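Local coordinates for galactose-binding-like protein (Bacteroides thetaiotaomicron, PDB 7M1B), which probably binds carbohydrate, as a SusE-like, galactose-binding-like protein of a gut bacterium, and may also have a degradative role, at residues Phe140-Lys145 / Ile164-Arg169; Ala288-Glu293 / Asp315-Lys320. One frame throughout, in Å; residues are numbered along the deposited sequence.

Contact 1. Residues Phe140-Lys145 / Ile164-Arg169; sequences FDVSTK and IGFTLR
Phe140 and Phe166 meet edge-to-face: the rim of the Phe166 ring, at CE1 and CZ, is directed at one face of Phe140. The ring planes are inclined at 62°, and the centroids of Phe140 and Phe166 lie 5.2 Å apart. CE1 stands over the rim of the Phe140 face, nearest CG and CD2, while Phe166 CZ comes to 3.6 Å from Phe140 CB. Phe166 has its CG between the backbone N and the carbonyl carbon (chi1 59°), which starts the ring on its way to the other strand. At the far end of the Phe140 ring, Ile164 arrives tip to tip and near the ring plane, its CD1 3.8 Å from Phe140 CZ and its CG2 beside the same atom and CE1. The two strands belong to opposing sheets of a beta-sandwich: 140-144 lies in a four-stranded antiparallel sheet, 164-168 in a three-stranded one, an arrangement resembling that of fibronectin type III domains. Their axes are 10.0 Å apart at closest and run in similar directions, and no hydrogen bond joins the two segments. Strand 125-131 flanks the contact through Ile128, which touches both Val142 and Phe166. Val142 divides its branches between two partners. Val142 CG2 points tip to tip at the edge of Phe166, 4.1 Å from Phe166 CE2. Val142 CG1, anti to the backbone N (chi1 179°), slides past Leu168, which points the opposite way, and lies 3.6 Å from Leu168 CD1 and 3.7 Å from Leu168 CD2. An alanine in place of Phe140 would probably deprive Ile164 CD1 and CG2 of the ring end they abut and open a gap over the Phe166 rim, leaving that ring freer to turn.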
loop_
_atom_site.group_PDB
_atom_site.type_symbol
_atom_site.label_atom_id
_atom_site.label_comp_id
_atom_site.label_asym_id
_atom_site.label_seq_id
_atom_site.Cartn_x
_atom_site.Cartn_y
_atom_site.Cartn_z
ATOM N N PHE A 140 22.149 -8.287 -12.431
ATOM C CA PHE A 140 22.293 -8.821 -11.094
ATOM C C PHE A 140 21.895 -10.288 -11.110
ATOM O O PHE A 140 20.794 -10.601 -11.551
ATOM C CB PHE A 140 21.383 -8.032 -10.156
ATOM C CG PHE A 140 21.797 -6.601 -9.901
ATOM C CD1 PHE A 140 21.593 -5.605 -10.861
ATOM C CD2 PHE A 140 22.398 -6.233 -8.699
ATOM C CE1 PHE A 140 21.934 -4.284 -10.599
ATOM C CE2 PHE A 140 22.724 -4.909 -8.427
ATOM C CZ PHE A 140 22.487 -3.935 -9.367
ATOM N N ASP A 141 22.802 -11.171 -10.663
ATOM C CA ASP A 141 22.482 -12.595 -10.601
ATOM C C ASP A 141 22.298 -12.945 -9.129
ATOM O O ASP A 141 23.244 -12.787 -8.349
ATOM C CB ASP A 141 23.621 -13.463 -11.159
ATOM C CG ASP A 141 23.738 -13.370 -12.669
ATOM O OD1 ASP A 141 22.670 -13.463 -13.340
ATOM O OD2 ASP A 141 24.887 -13.178 -13.162
ATOM N N VAL A 142 21.102 -13.431 -8.748
ATOM C CA VAL A 142 20.810 -13.609 -7.319
ATOM C C VAL A 142 20.568 -15.100 -7.032
ATOM O O VAL A 142 19.649 -15.735 -7.677
ATOM C CB VAL A 142 19.598 -12.787 -6.821
ATOM C CG1 VAL A 142 19.349 -13.054 -5.344
ATOM C CG2 VAL A 142 19.794 -11.297 -7.075
ATOM N N SER A 143 21.456 -15.666 -6.184
ATOM C CA SER A 143 21.462 -17.112 -5.990
ATOM C C SER A 143 20.962 -17.484 -4.604
ATOM O O SER A 143 21.147 -16.739 -3.635
ATOM C CB SER A 143 22.839 -17.697 -6.246
ATOM O OG SER A 143 23.334 -17.319 -7.526
ATOM N N THR A 144 20.322 -18.655 -4.535
ATOM C CA THR A 144 20.002 -19.275 -3.259
ATOM C C THR A 144 20.384 -20.746 -3.377
ATOM O O THR A 144 20.654 -21.226 -4.485
ATOM C CB THR A 144 18.555 -19.024 -2.787
ATOM O OG1 THR A 144 17.662 -19.684 -3.698
ATOM C CG2 THR A 144 18.187 -17.558 -2.697
ATOM N N LYS A 145 20.431 -21.436 -2.232
ATOM C CA LYS A 145 20.869 -22.824 -2.197
ATOM C C LYS A 145 19.684 -23.748 -2.518
ATOM O O LYS A 145 18.559 -23.417 -2.077
ATOM C CB LYS A 145 21.534 -23.163 -0.858
ATOM C CG LYS A 145 22.910 -22.543 -0.618
ATOM C CD LYS A 145 23.725 -23.303 0.426
ATOM C CE LYS A 145 24.958 -22.558 0.908
ATOM N NZ LYS A 145 24.732 -21.822 2.178
ATOM N N ILE A 164 18.544 1.745 -8.020
ATOM C CA ILE A 164 18.220 0.373 -8.407
ATOM C C ILE A 164 17.483 -0.215 -7.229
ATOM O O ILE A 164 17.964 -0.007 -6.151
ATOM C CB ILE A 164 19.496 -0.419 -8.724
ATOM C CG1 ILE A 164 20.096 0.124 -10.053
ATOM C CG2 ILE A 164 19.271 -1.919 -8.802
ATOM C CD1 ILE A 164 21.470 -0.438 -10.394
ATOM N N GLY A 165 16.385 -0.898 -7.482
ATOM C CA GLY A 165 15.620 -1.556 -6.408
ATOM C C GLY A 165 14.745 -2.650 -7.026
ATOM O O GLY A 165 13.998 -2.380 -7.969
ATOM N N PHE A 166 14.881 -3.894 -6.569
ATOM C CA PHE A 166 14.079 -4.976 -7.144
ATOM C C PHE A 166 13.910 -6.061 -6.098
ATOM O O PHE A 166 14.690 -6.068 -5.148
ATOM C CB PHE A 166 14.679 -5.558 -8.432
ATOM C CG PHE A 166 16.081 -6.134 -8.294
ATOM C CD1 PHE A 166 17.200 -5.302 -8.235
ATOM C CD2 PHE A 166 16.271 -7.511 -8.200
ATOM C CE1 PHE A 166 18.474 -5.854 -8.093
ATOM C CE2 PHE A 166 17.535 -8.054 -8.018
ATOM C CZ PHE A 166 18.643 -7.223 -7.997
ATOM N N THR A 167 12.959 -6.985 -6.299
ATOM C CA THR A 167 12.669 -7.962 -5.255
ATOM C C THR A 167 12.741 -9.362 -5.843
ATOM O O THR A 167 12.493 -9.580 -7.040
ATOM C CB THR A 167 11.304 -7.771 -4.590
ATOM O OG1 THR A 167 10.289 -8.163 -5.517
ATOM C CG2 THR A 167 11.094 -6.343 -4.155
ATOM N N LEU A 168 13.063 -10.309 -4.971
ATOM C CA LEU A 168 12.832 -11.714 -5.257
ATOM C C LEU A 168 11.857 -12.202 -4.201
ATOM O O LEU A 168 12.100 -11.979 -3.015
ATOM C CB LEU A 168 14.096 -12.508 -4.961
ATOM C CG LEU A 168 15.142 -12.618 -6.041
ATOM C CD1 LEU A 168 16.130 -11.465 -5.899
ATOM C CD2 LEU A 168 15.841 -13.958 -5.858
ATOM N N ARG A 169 10.865 -12.991 -4.619
ATOM C CA ARG A 169 9.863 -13.492 -3.691
ATOM C C ARG A 169 9.791 -15.008 -3.855
ATOM O O ARG A 169 10.597 -15.597 -4.583
ATOM C CB ARG A 169 8.524 -12.764 -3.914
ATOM C CG ARG A 169 8.584 -11.278 -3.569
ATOM C CD ARG A 169 7.218 -10.785 -3.177
ATOM N NE ARG A 169 7.166 -9.384 -3.561
ATOM C CZ ARG A 169 7.212 -8.363 -2.742
ATOM N NH1 ARG A 169 7.193 -8.536 -1.431
ATOM N NH2 ARG A 169 7.119 -7.153 -3.272
#

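Contact 2. Residues Ala288-Glu293 / Asp315-Lys320; sequences AIKEWE and DCESIK
The hydroxyl of Ser318 is gripped by three groups: a water, Glu341 OE2 and His363 NE2. That water donates to Ser318 OG at 3.0 Å and also to Ile289 O, so it bridges the segments where the strand pairing gives way to loop. Beside it the backbone takes over, with Ser318 N bonded to Lys290 O at 2.7 Å and an N-H...O angle of 158°. Trp292 and Cys316 form the antiparallel hydrogen-bonded pair: Trp292 N reaches Cys316 O at 3.0 Å, and Cys316 N returns to Trp292 O at 2.8 Å. On their side of the sheet, Cys316 CB sits over the centre of one face of the indole, 3.4 Å from Trp292 CE2, a CH-pi contact. The sulfur lies obliquely, Cys316 SG 3.6 Å from Trp292 NE1. Ile289 CD1 covers the opposite indole face toward its rim, and Ser318 CB touches the edge in plane, so the ring is clamped from three directions. Phe357 and Phe343 extend this aromatic cluster.

The other side of the sheet is acidic. Carboxylates of Glu291 and Glu317 stack with planes 11° apart, Glu291 OE2 4.2 Å from Glu317 OE1, which probably raises the proton affinity of one. Glu293 and Asp315 lie side by side, Glu293 OE2 3.6 Å from Asp315 OD1; Glu293 OE1 is hydrogen-bonded to Trp295 NE1, and Asp315 is countered by a salt bridge to Lys312. Lys290 and Glu291 together face Ser361, a classic beta bulge on the edge shared with strand 352-362, within an antiparallel beta domain consistent with the galactose-binding-like fold.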
loop_
_atom_site.group_PDB
_atom_site.type_symbol
_atom_site.label_atom_id
_atom_site.label_comp_id
_atom_site.label_asym_id
_atom_site.label_seq_id
_atom_site.Cartn_x
_atom_site.Cartn_y
_atom_site.Cartn_z
ATOM N N ALA A 288 -18.764 5.118 -2.375
ATOM C CA ALA A 288 -17.779 4.107 -2.629
ATOM C C ALA A 288 -16.628 4.699 -3.478
ATOM O O ALA A 288 -16.848 5.236 -4.585
ATOM C CB ALA A 288 -18.439 2.966 -3.374
ATOM N N ILE A 289 -15.385 4.598 -2.961
ATOM C CA ILE A 289 -14.238 5.129 -3.703
ATOM C C ILE A 289 -13.800 4.252 -4.862
ATOM O O ILE A 289 -13.873 3.017 -4.822
ATOM C CB ILE A 289 -13.102 5.397 -2.676
ATOM C CG1 ILE A 289 -12.593 4.078 -2.054
ATOM C CG2 ILE A 289 -13.596 6.448 -1.670
ATOM C CD1 ILE A 289 -11.361 4.291 -1.082
ATOM N N LYS A 290 -13.240 4.894 -5.891
ATOM C CA LYS A 290 -12.885 4.181 -7.130
ATOM C C LYS A 290 -11.368 4.137 -7.298
ATOM O O LYS A 290 -10.811 3.033 -7.210
ATOM C CB LYS A 290 -13.609 4.756 -8.344
ATOM C CG LYS A 290 -13.161 4.163 -9.718
ATOM C CD LYS A 290 -14.005 4.715 -10.860
ATOM C CE LYS A 290 -13.455 4.312 -12.242
ATOM N NZ LYS A 290 -14.062 5.095 -13.324
ATOM N N GLU A 291 -10.708 5.275 -7.506
ATOM C CA GLU A 291 -9.258 5.312 -7.508
ATOM C C GLU A 291 -8.744 6.189 -6.380
ATOM O O GLU A 291 -9.278 7.258 -6.071
ATOM C CB GLU A 291 -8.716 5.850 -8.831
ATOM C CG GLU A 291 -8.943 4.875 -9.970
ATOM C CD GLU A 291 -8.161 5.313 -11.216
ATOM O OE1 GLU A 291 -6.894 5.421 -11.152
ATOM O OE2 GLU A 291 -8.788 5.537 -12.253
ATOM N N TRP A 292 -7.638 5.750 -5.786
ATOM C CA TRP A 292 -7.003 6.553 -4.754
ATOM C C TRP A 292 -5.527 6.144 -4.645
ATOM O O TRP A 292 -5.078 5.125 -5.197
ATOM C CB TRP A 292 -7.741 6.323 -3.410
ATOM C CG TRP A 292 -7.583 4.951 -2.779
ATOM C CD1 TRP A 292 -6.723 4.567 -1.768
ATOM C CD2 TRP A 292 -8.434 3.809 -3.047
ATOM N NE1 TRP A 292 -6.921 3.233 -1.491
ATOM C CE2 TRP A 292 -7.994 2.739 -2.213
ATOM C CE3 TRP A 292 -9.496 3.565 -3.941
ATOM C CZ2 TRP A 292 -8.592 1.468 -2.231
ATOM C CZ3 TRP A 292 -10.076 2.301 -3.971
ATOM C CH2 TRP A 292 -9.652 1.267 -3.097
ATOM N N GLU A 293 -4.795 6.923 -3.863
ATOM C CA GLU A 293 -3.465 6.605 -3.440
ATOM C C GLU A 293 -3.429 6.463 -1.930
ATOM O O GLU A 293 -4.126 7.176 -1.236
ATOM C CB GLU A 293 -2.464 7.663 -3.853
ATOM C CG GLU A 293 -2.515 7.895 -5.380
ATOM C CD GLU A 293 -1.759 9.122 -5.833
ATOM O OE1 GLU A 293 -1.453 10.022 -4.962
ATOM O OE2 GLU A 293 -1.610 9.252 -7.084
ATOM N N ASP A 315 -0.844 2.836 -5.378
ATOM C CA ASP A 315 -1.902 3.320 -6.251
ATOM C C ASP A 315 -2.934 2.214 -6.268
ATOM O O ASP A 315 -2.593 0.999 -6.401
ATOM C CB ASP A 315 -1.380 3.503 -7.675
ATOM C CG ASP A 315 -0.351 4.608 -7.784
ATOM O OD1 ASP A 315 -0.677 5.781 -7.483
ATOM O OD2 ASP A 315 0.733 4.298 -8.259
ATOM N N CYS A 316 -4.199 2.630 -6.171
ATOM C CA CYS A 316 -5.232 1.646 -5.968
ATOM C C CYS A 316 -6.434 1.940 -6.845
ATOM O O CYS A 316 -6.865 3.106 -6.901
ATOM C CB CYS A 316 -5.725 1.663 -4.522
ATOM S SG CYS A 316 -4.443 1.397 -3.271
ATOM N N GLU A 317 -7.034 0.891 -7.382
ATOM C CA GLU A 317 -8.320 1.016 -8.100
ATOM C C GLU A 317 -9.283 -0.089 -7.681
ATOM O O GLU A 317 -8.999 -1.282 -7.855
ATOM C CB GLU A 317 -8.077 1.026 -9.629
ATOM C CG GLU A 317 -9.424 1.097 -10.372
ATOM C CD GLU A 317 -9.369 1.340 -11.858
ATOM O OE1 GLU A 317 -8.248 1.359 -12.359
ATOM O OE2 GLU A 317 -10.412 1.505 -12.505
ATOM N N SER A 318 -10.440 0.321 -7.126
ATOM C CA SER A 318 -11.526 -0.609 -6.829
ATOM C C SER A 318 -12.207 -0.971 -8.148
ATOM O O SER A 318 -12.697 -0.093 -8.864
ATOM C CB SER A 318 -12.482 0.076 -5.884
ATOM O OG SER A 318 -13.715 -0.650 -5.745
ATOM N N ILE A 319 -12.225 -2.277 -8.466
ATOM C CA ILE A 319 -12.827 -2.814 -9.691
ATOM C C ILE A 319 -14.288 -3.193 -9.450
ATOM O O ILE A 319 -14.625 -3.819 -8.428
ATOM C CB ILE A 319 -11.990 -4.025 -10.177
ATOM C CG1 ILE A 319 -10.566 -3.574 -10.554
ATOM C CG2 ILE A 319 -12.661 -4.642 -11.392
ATOM C CD1 ILE A 319 -10.490 -2.332 -11.402
ATOM N N LYS A 320 -15.156 -2.857 -10.447
ATOM C CA LYS A 320 -16.538 -3.339 -10.498
ATOM C C LYS A 320 -16.589 -4.498 -11.493
ATOM O O LYS A 320 -16.506 -4.246 -12.675
ATOM C CB LYS A 320 -17.533 -2.242 -10.868
ATOM C CG LYS A 320 -18.989 -2.668 -10.734
ATOM C CD LYS A 320 -19.892 -1.450 -11.105
ATOM C CE LYS A 320 -21.353 -1.781 -10.803
ATOM N NZ LYS A 320 -22.232 -0.629 -11.173
HETATM O O HOH W 1 -14.290 0.761 -3.171
HETATM O O HOH W 2 -2.496 7.385 -8.763
#

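From the first modelled residues the chain enters the smaller beta-sandwich, where contact 1 closes a loop of 18 residues; it contains strand 155-159 and the unmodelled residues 146-153. Here the closure joins opposing sheets. After strands 176-183 and 193-197 the chain passes into the larger domain, in which contact 2 closes a second loop, of 21 residues, by pairing neighbouring strands of one sheet. The loops follow in series, neither nested nor crossing. Their centres are about 31 Å apart, on opposite sides of the chain's centre, and their nearest atoms about 13 Å apart, so the two do not touch, and each lies within its own domain.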